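Local coordinates for Bd3459 (Bdellovibrio bacteriovorus, PDB 5CEC), which is a predatory endopeptidase related to D-Ala-D-Ala carboxypeptidases, probably acting on peptidoglycan, and is bound by the ankyrin-repeat immunity protein Bd3460, at residues M38-S43 with L383-Y388; R89-L94 with V234-P239. The protein carries 1 engineered substitution. All coordinates share one frame; numbering follows the deposited sequence.

Contact 1 (M38-S43 with L383-Y388). Engineered in segment 38-43: Met38 (natural residue Lys).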
loop_
_atom_site.group_PDB
_atom_site.type_symbol
_atom_site.label_atom_id
_atom_site.label_comp_id
_atom_site.label_asym_id
_atom_site.label_seq_id
_atom_site.Cartn_x
_atom_site.Cartn_y
_atom_site.Cartn_z
ATOM N N MET A 38 -15.279 -16.696 5.984
ATOM C CA MET A 38 -16.552 -16.001 6.287
ATOM C C MET A 38 -16.195 -14.619 6.710
ATOM O O MET A 38 -15.207 -14.438 7.416
ATOM C CB MET A 38 -17.315 -16.669 7.440
ATOM C CG MET A 38 -18.615 -15.940 7.783
ATOM S SD MET A 38 -19.631 -16.725 9.010
ATOM C CE MET A 38 -20.603 -17.875 8.015
ATOM N N VAL A 39 -16.996 -13.668 6.295
ATOM C CA VAL A 39 -16.718 -12.289 6.624
ATOM C C VAL A 39 -17.703 -11.800 7.671
ATOM O O VAL A 39 -18.906 -11.971 7.501
ATOM C CB VAL A 39 -16.787 -11.422 5.362
ATOM C CG1 VAL A 39 -16.654 -9.944 5.673
ATOM C CG2 VAL A 39 -15.725 -11.922 4.379
ATOM N N TYR A 40 -17.174 -11.219 8.752
ATOM C CA TYR A 40 -17.998 -10.462 9.700
ATOM C C TYR A 40 -17.139 -9.462 10.411
ATOM O O TYR A 40 -15.922 -9.551 10.380
ATOM C CB TYR A 40 -18.748 -11.330 10.712
ATOM C CG TYR A 40 -17.926 -12.383 11.351
ATOM C CD1 TYR A 40 -17.038 -12.099 12.428
ATOM C CD2 TYR A 40 -18.022 -13.681 10.907
ATOM C CE1 TYR A 40 -16.281 -13.138 13.004
ATOM C CE2 TYR A 40 -17.276 -14.675 11.471
ATOM C CZ TYR A 40 -16.409 -14.415 12.497
ATOM O OH TYR A 40 -15.669 -15.453 13.006
ATOM N N LEU A 41 -17.791 -8.489 11.034
ATOM C CA LEU A 41 -17.116 -7.448 11.776
ATOM C C LEU A 41 -16.527 -7.985 13.074
ATOM O O LEU A 41 -17.190 -8.677 13.822
ATOM C CB LEU A 41 -18.093 -6.327 12.076
ATOM C CG LEU A 41 -17.513 -5.100 12.773
ATOM C CD1 LEU A 41 -16.466 -4.355 11.940
ATOM C CD2 LEU A 41 -18.658 -4.176 13.151
ATOM N N ASN A 42 -15.263 -7.650 13.337
ATOM C CA ASN A 42 -14.688 -7.821 14.676
ATOM C C ASN A 42 -15.041 -6.597 15.510
ATOM O O ASN A 42 -15.685 -6.717 16.539
ATOM C CB ASN A 42 -13.173 -8.013 14.608
ATOM C CG ASN A 42 -12.773 -9.404 14.192
ATOM O OD1 ASN A 42 -13.516 -10.357 14.427
ATOM N ND2 ASN A 42 -11.592 -9.531 13.547
ATOM N N SER A 43 -14.628 -5.415 15.059
ATOM C CA SER A 43 -15.001 -4.169 15.728
ATOM C C SER A 43 -14.848 -2.963 14.836
ATOM O O SER A 43 -13.945 -2.918 14.021
ATOM C CB SER A 43 -14.155 -3.963 16.998
ATOM O OG SER A 43 -14.578 -2.858 17.760
ATOM N N LEU A 383 -12.206 -3.198 11.850
ATOM C CA LEU A 383 -11.463 -4.445 11.950
ATOM C C LEU A 383 -12.425 -5.554 11.556
ATOM O O LEU A 383 -13.355 -5.846 12.299
ATOM C CB LEU A 383 -10.908 -4.660 13.352
ATOM C CG LEU A 383 -10.089 -3.499 13.921
ATOM C CD1 LEU A 383 -9.663 -3.820 15.345
ATOM C CD2 LEU A 383 -8.891 -3.169 13.080
ATOM N N MET A 384 -12.241 -6.142 10.366
ATOM C CA MET A 384 -13.080 -7.265 9.903
ATOM C C MET A 384 -12.341 -8.554 10.092
ATOM O O MET A 384 -11.124 -8.612 9.993
ATOM C CB MET A 384 -13.438 -7.159 8.432
ATOM C CG MET A 384 -14.135 -5.888 8.005
ATOM S SD MET A 384 -15.803 -5.697 8.661
ATOM C CE MET A 384 -16.642 -7.063 7.898
ATOM N N HIS A 385 -13.143 -9.583 10.312
ATOM C CA HIS A 385 -12.718 -10.957 10.250
ATOM C C HIS A 385 -12.925 -11.533 8.840
ATOM O O HIS A 385 -13.946 -11.299 8.218
ATOM C CB HIS A 385 -13.540 -11.783 11.243
ATOM C CG HIS A 385 -13.335 -13.222 11.050
ATOM N ND1 HIS A 385 -12.222 -13.865 11.528
ATOM C CD2 HIS A 385 -13.996 -14.113 10.269
ATOM C CE1 HIS A 385 -12.224 -15.114 11.069
ATOM N NE2 HIS A 385 -13.286 -15.274 10.307
ATOM N N THR A 386 -11.923 -12.275 8.361
ATOM C CA THR A 386 -11.987 -13.048 7.124
ATOM C C THR A 386 -11.449 -14.434 7.367
ATOM O O THR A 386 -10.782 -14.675 8.385
ATOM C CB THR A 386 -11.172 -12.385 5.986
ATOM O OG1 THR A 386 -9.821 -12.155 6.381
ATOM C CG2 THR A 386 -11.744 -11.016 5.615
ATOM N N ASP A 387 -11.687 -15.335 6.411
ATOM C CA ASP A 387 -11.018 -16.659 6.399
ATOM C C ASP A 387 -10.466 -16.878 4.985
ATOM O O ASP A 387 -10.938 -17.709 4.199
ATOM C CB ASP A 387 -11.952 -17.797 6.821
ATOM C CG ASP A 387 -12.551 -17.606 8.223
ATOM O OD1 ASP A 387 -11.877 -17.905 9.229
ATOM O OD2 ASP A 387 -13.734 -17.180 8.318
ATOM N N TYR A 388 -9.453 -16.073 4.665
ATOM C CA TYR A 388 -8.891 -16.054 3.329
ATOM C C TYR A 388 -8.325 -17.427 2.918
ATOM O O TYR A 388 -8.436 -17.807 1.733
ATOM C CB TYR A 388 -7.901 -14.895 3.286
ATOM C CG TYR A 388 -6.903 -14.851 2.202
ATOM C CD1 TYR A 388 -5.712 -15.588 2.287
ATOM C CD2 TYR A 388 -7.078 -14.003 1.129
ATOM C CE1 TYR A 388 -4.736 -15.483 1.306
ATOM C CE2 TYR A 388 -6.105 -13.878 0.157
ATOM C CZ TYR A 388 -4.941 -14.626 0.242
ATOM O OH TYR A 388 -4.006 -14.510 -0.770
HETATM O O HOH W 1 -9.512 -7.712 12.467
HETATM O O HOH W 2 -10.340 -12.087 12.729
#

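Contact 2 (R89-L94 with V234-P239)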
loop_
_atom_site.group_PDB
_atom_site.type_symbol
_atom_site.label_atom_id
_atom_site.label_comp_id
_atom_site.label_asym_id
_atom_site.label_seq_id
_atom_site.Cartn_x
_atom_site.Cartn_y
_atom_site.Cartn_z
ATOM N N ARG A 89 15.930 13.606 8.485
ATOM C CA ARG A 89 16.548 12.974 7.330
ATOM C C ARG A 89 17.642 12.000 7.761
ATOM O O ARG A 89 18.374 12.255 8.708
ATOM C CB ARG A 89 17.122 14.041 6.405
ATOM C CG ARG A 89 16.067 14.915 5.764
ATOM C CD ARG A 89 16.664 16.131 5.105
ATOM N NE ARG A 89 15.671 16.991 4.489
ATOM C CZ ARG A 89 15.331 16.982 3.202
ATOM N NH1 ARG A 89 15.798 16.067 2.363
ATOM N NH2 ARG A 89 14.436 17.859 2.766
ATOM N N PHE A 90 17.707 10.864 7.063
ATOM C CA PHE A 90 18.734 9.878 7.272
ATOM C C PHE A 90 19.955 10.376 6.521
ATOM O O PHE A 90 19.918 10.533 5.299
ATOM C CB PHE A 90 18.258 8.532 6.727
ATOM C CG PHE A 90 17.117 7.962 7.534
ATOM C CD1 PHE A 90 15.795 8.294 7.265
ATOM C CD2 PHE A 90 17.375 7.114 8.602
ATOM C CE1 PHE A 90 14.756 7.803 8.050
ATOM C CE2 PHE A 90 16.338 6.628 9.402
ATOM C CZ PHE A 90 15.027 6.960 9.111
ATOM N N LYS A 91 21.035 10.605 7.262
ATOM C CA LYS A 91 22.236 11.293 6.719
ATOM C C LYS A 91 23.323 10.261 6.458
ATOM O O LYS A 91 24.160 9.985 7.336
ATOM C CB LYS A 91 22.684 12.387 7.686
ATOM C CG LYS A 91 21.604 13.416 7.923
ATOM C CD LYS A 91 21.997 14.389 9.024
ATOM C CE LYS A 91 20.783 15.059 9.645
ATOM N NZ LYS A 91 19.787 14.096 10.233
ATOM N N THR A 92 23.288 9.650 5.272
ATOM C CA THR A 92 24.315 8.675 4.876
ATOM C C THR A 92 25.572 9.480 4.536
ATOM O O THR A 92 25.497 10.481 3.817
ATOM C CB THR A 92 23.838 7.861 3.661
ATOM O OG1 THR A 92 22.616 7.200 4.001
ATOM C CG2 THR A 92 24.861 6.826 3.244
ATOM N N LYS A 93 26.711 9.080 5.105
ATOM C CA LYS A 93 27.957 9.794 4.893
ATOM C C LYS A 93 28.903 8.981 4.022
ATOM O O LYS A 93 29.016 7.765 4.153
ATOM C CB LYS A 93 28.588 10.129 6.246
ATOM C CG LYS A 93 27.759 11.118 7.040
ATOM C CD LYS A 93 28.366 11.376 8.416
ATOM C CE LYS A 93 27.778 12.644 9.030
ATOM N NZ LYS A 93 28.485 13.041 10.275
ATOM N N LEU A 94 29.522 9.648 3.068
ATOM C CA LEU A 94 30.530 9.038 2.225
ATOM C C LEU A 94 31.847 9.721 2.580
ATOM O O LEU A 94 31.979 10.939 2.486
ATOM C CB LEU A 94 30.194 9.260 0.765
ATOM C CG LEU A 94 29.299 8.209 0.100
ATOM C CD1 LEU A 94 27.913 8.241 0.667
ATOM C CD2 LEU A 94 29.299 8.464 -1.398
ATOM N N VAL A 234 27.778 14.219 2.524
ATOM C CA VAL A 234 26.522 13.705 3.063
ATOM C C VAL A 234 25.491 13.604 1.953
ATOM O O VAL A 234 25.349 14.507 1.114
ATOM C CB VAL A 234 25.988 14.504 4.283
ATOM C CG1 VAL A 234 25.541 15.909 3.905
ATOM C CG2 VAL A 234 24.845 13.753 4.952
ATOM N N LEU A 235 24.792 12.473 1.956
ATOM C CA LEU A 235 23.669 12.208 1.070
ATOM C C LEU A 235 22.447 12.051 1.966
ATOM O O LEU A 235 22.210 10.988 2.546
ATOM C CB LEU A 235 23.904 10.912 0.283
ATOM C CG LEU A 235 22.822 10.566 -0.752
ATOM C CD1 LEU A 235 23.064 11.332 -2.043
ATOM C CD2 LEU A 235 22.779 9.057 -0.990
ATOM N N MET A 236 21.653 13.100 2.089
ATOM C CA MET A 236 20.489 13.050 2.960
ATOM C C MET A 236 19.309 12.418 2.246
ATOM O O MET A 236 19.045 12.701 1.080
ATOM C CB MET A 236 20.089 14.424 3.432
ATOM C CG MET A 236 21.166 15.123 4.214
ATOM S SD MET A 236 20.521 16.424 5.262
ATOM C CE MET A 236 20.056 17.618 4.016
ATOM N N SER A 237 18.588 11.553 2.950
ATOM C CA SER A 237 17.310 11.083 2.444
ATOM C C SER A 237 16.321 12.219 2.317
ATOM O O SER A 237 16.509 13.300 2.900
ATOM C CB SER A 237 16.702 10.015 3.353
ATOM O OG SER A 237 16.220 10.574 4.562
ATOM N N ALA A 238 15.237 11.970 1.598
ATOM C CA ALA A 238 13.997 12.739 1.725
ATOM C C ALA A 238 13.594 12.758 3.209
ATOM O O ALA A 238 13.960 11.853 3.984
ATOM C CB ALA A 238 12.885 12.120 0.850
ATOM N N PRO A 239 12.814 13.764 3.597
ATOM C CA PRO A 239 12.406 13.785 5.003
ATOM C C PRO A 239 11.564 12.564 5.360
ATOM O O PRO A 239 10.894 11.959 4.505
ATOM C CB PRO A 239 11.607 15.070 5.142
ATOM C CG PRO A 239 11.309 15.549 3.770
ATOM C CD PRO A 239 12.289 14.910 2.830
HETATM O O HOH W 3 20.559 8.421 2.956
#

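Contact 1 (M38-S43 with L383-Y388)
Asp387 OD2 is gripped by two donors. The backbone N of Met38, an engineered residue, reaches it at 2.8 Å, on the anti lone pair. His385 NE2 also lies 2.8 Å from OD2 of Asp387 and approaches from above the carboxylate plane (N-H...O 154°). The other carboxylate oxygen, OD1, forms a salt bridge with Lys363; these donors and the lysine charge would favour the ionised carboxylate.

Tyr40 and His385 form an antiparallel hydrogen-bonded pair with side chains on the same face, and His385 N bonds to Tyr40 O nearly along the C=O axis. The bond to Asp387 helps fix the rotation of the imidazole, which makes an offset stack with the Tyr40 ring: the centroids are 4.4 Å apart and the planes differ by 16°. His385 CD2 sits over one face of the phenol, toward its rim. Tyr40 CG takes the crowded place between backbone N and carbonyl carbon (chi1 46°). In the ring plane, His385 ND1 meets a water at 2.9 Å, and Asn42 ND2 donates to the same water. A second water links this amide to Met384 O.

The side chain of Met384, bent at chi2 and chi3, lies against Val39 and Leu41. Its CE touches Val39 CG1 at 3.6 Å, and its SD meets Leu41 CD1, also at 3.6 Å, the latter two chains crossing at about a right angle.

Leu383 O accepts from Asn42 N at 2.8 Å and from Ser43 N at 3.1 Å, both in the carbonyl plane. Two residues thus oppose one, and the register slips by one between Leu41 and Ser43. This is a classic beta bulge, here joining antiparallel strands 40-48 and 376-385 in a sheet arrangement characteristic of the penicillin-binding and beta-lactamase fold.

Contact 2 (R89-L94 with V234-P239)
Arg89 runs its extended side chain along segment 234-239. Its NH1 donates to Ser237 O at 2.9 Å, on a carbonyl lone pair, though the bond is bent and the oxygen tilted out of the guanidinium plane; NH1 also forms a salt bridge with Asp430. One face of the guanidinium lies against Pro239, whose CD is 3.6 Å from Arg89 NH2; this proline is the N-cap of helix 240-250.

At Phe90 both backbone N and O bond to Ser237: N donates to Ser237 OG at 2.9 Å, and O accepts from Ser237 N at 2.9 Å, nearly straight at 167°. Ser237 OG stands in the crowded position between its own N and carbonyl carbon (chi1 72°), at the Phe90 ring edge, and donates a hydrogen bond to Ala238 O at 2.7 Å. The hydroxyl therefore stands in for a strand carbonyl where regular pairing gives out.

From Lys91 onward the pairing is regular, antiparallel strands 91-98 and 231-236 belonging to a mixed sheet whose helix 118-130 packs against Leu94 and Leu235. Lys91 CB meets Val234 CG2 at 3.7 Å, and its stem lies alongside Met236. A bend at its last torsion brings NZ back to Arg89 O at 2.8 Å.

Thr92 faces Leu235 in a hydrogen-bonded pair: Leu235 N reaches Thr92 O at 2.8 Å and 179°, whereas the return bond to Leu235 O is longer and comes from above the carbonyl plane. The threonine hydroxyl is hydrogen-bonded to Ser111, and a water joins it to Leu235 O. Lys93 and Val234 form a non-hydrogen-bonded pair, their backbone bonds going to the outer neighbours, Glu109 and Thr436.

Overall arrangement
The two contacts tie different sheets and share no secondary-structure element. Their centres are 42 Å apart, their nearest atoms about 26 Å, on opposite sides of the chain's centre. Both segments of contact 2 lie in sequence between those of contact 1, though the mixed sheet takes its last strand, 436-437, from beyond it. The centre of contact 1 is about 26 Å from the chain's centre, that of contact 2 about 16 Å, and contact 1 has fewer buried residues, four of eleven against six. Contact 1 adds a bulge, a ring stack, a His-carboxylate bond and two waters; contact 2 finishes its regular pairing with a serine and a charged arginine.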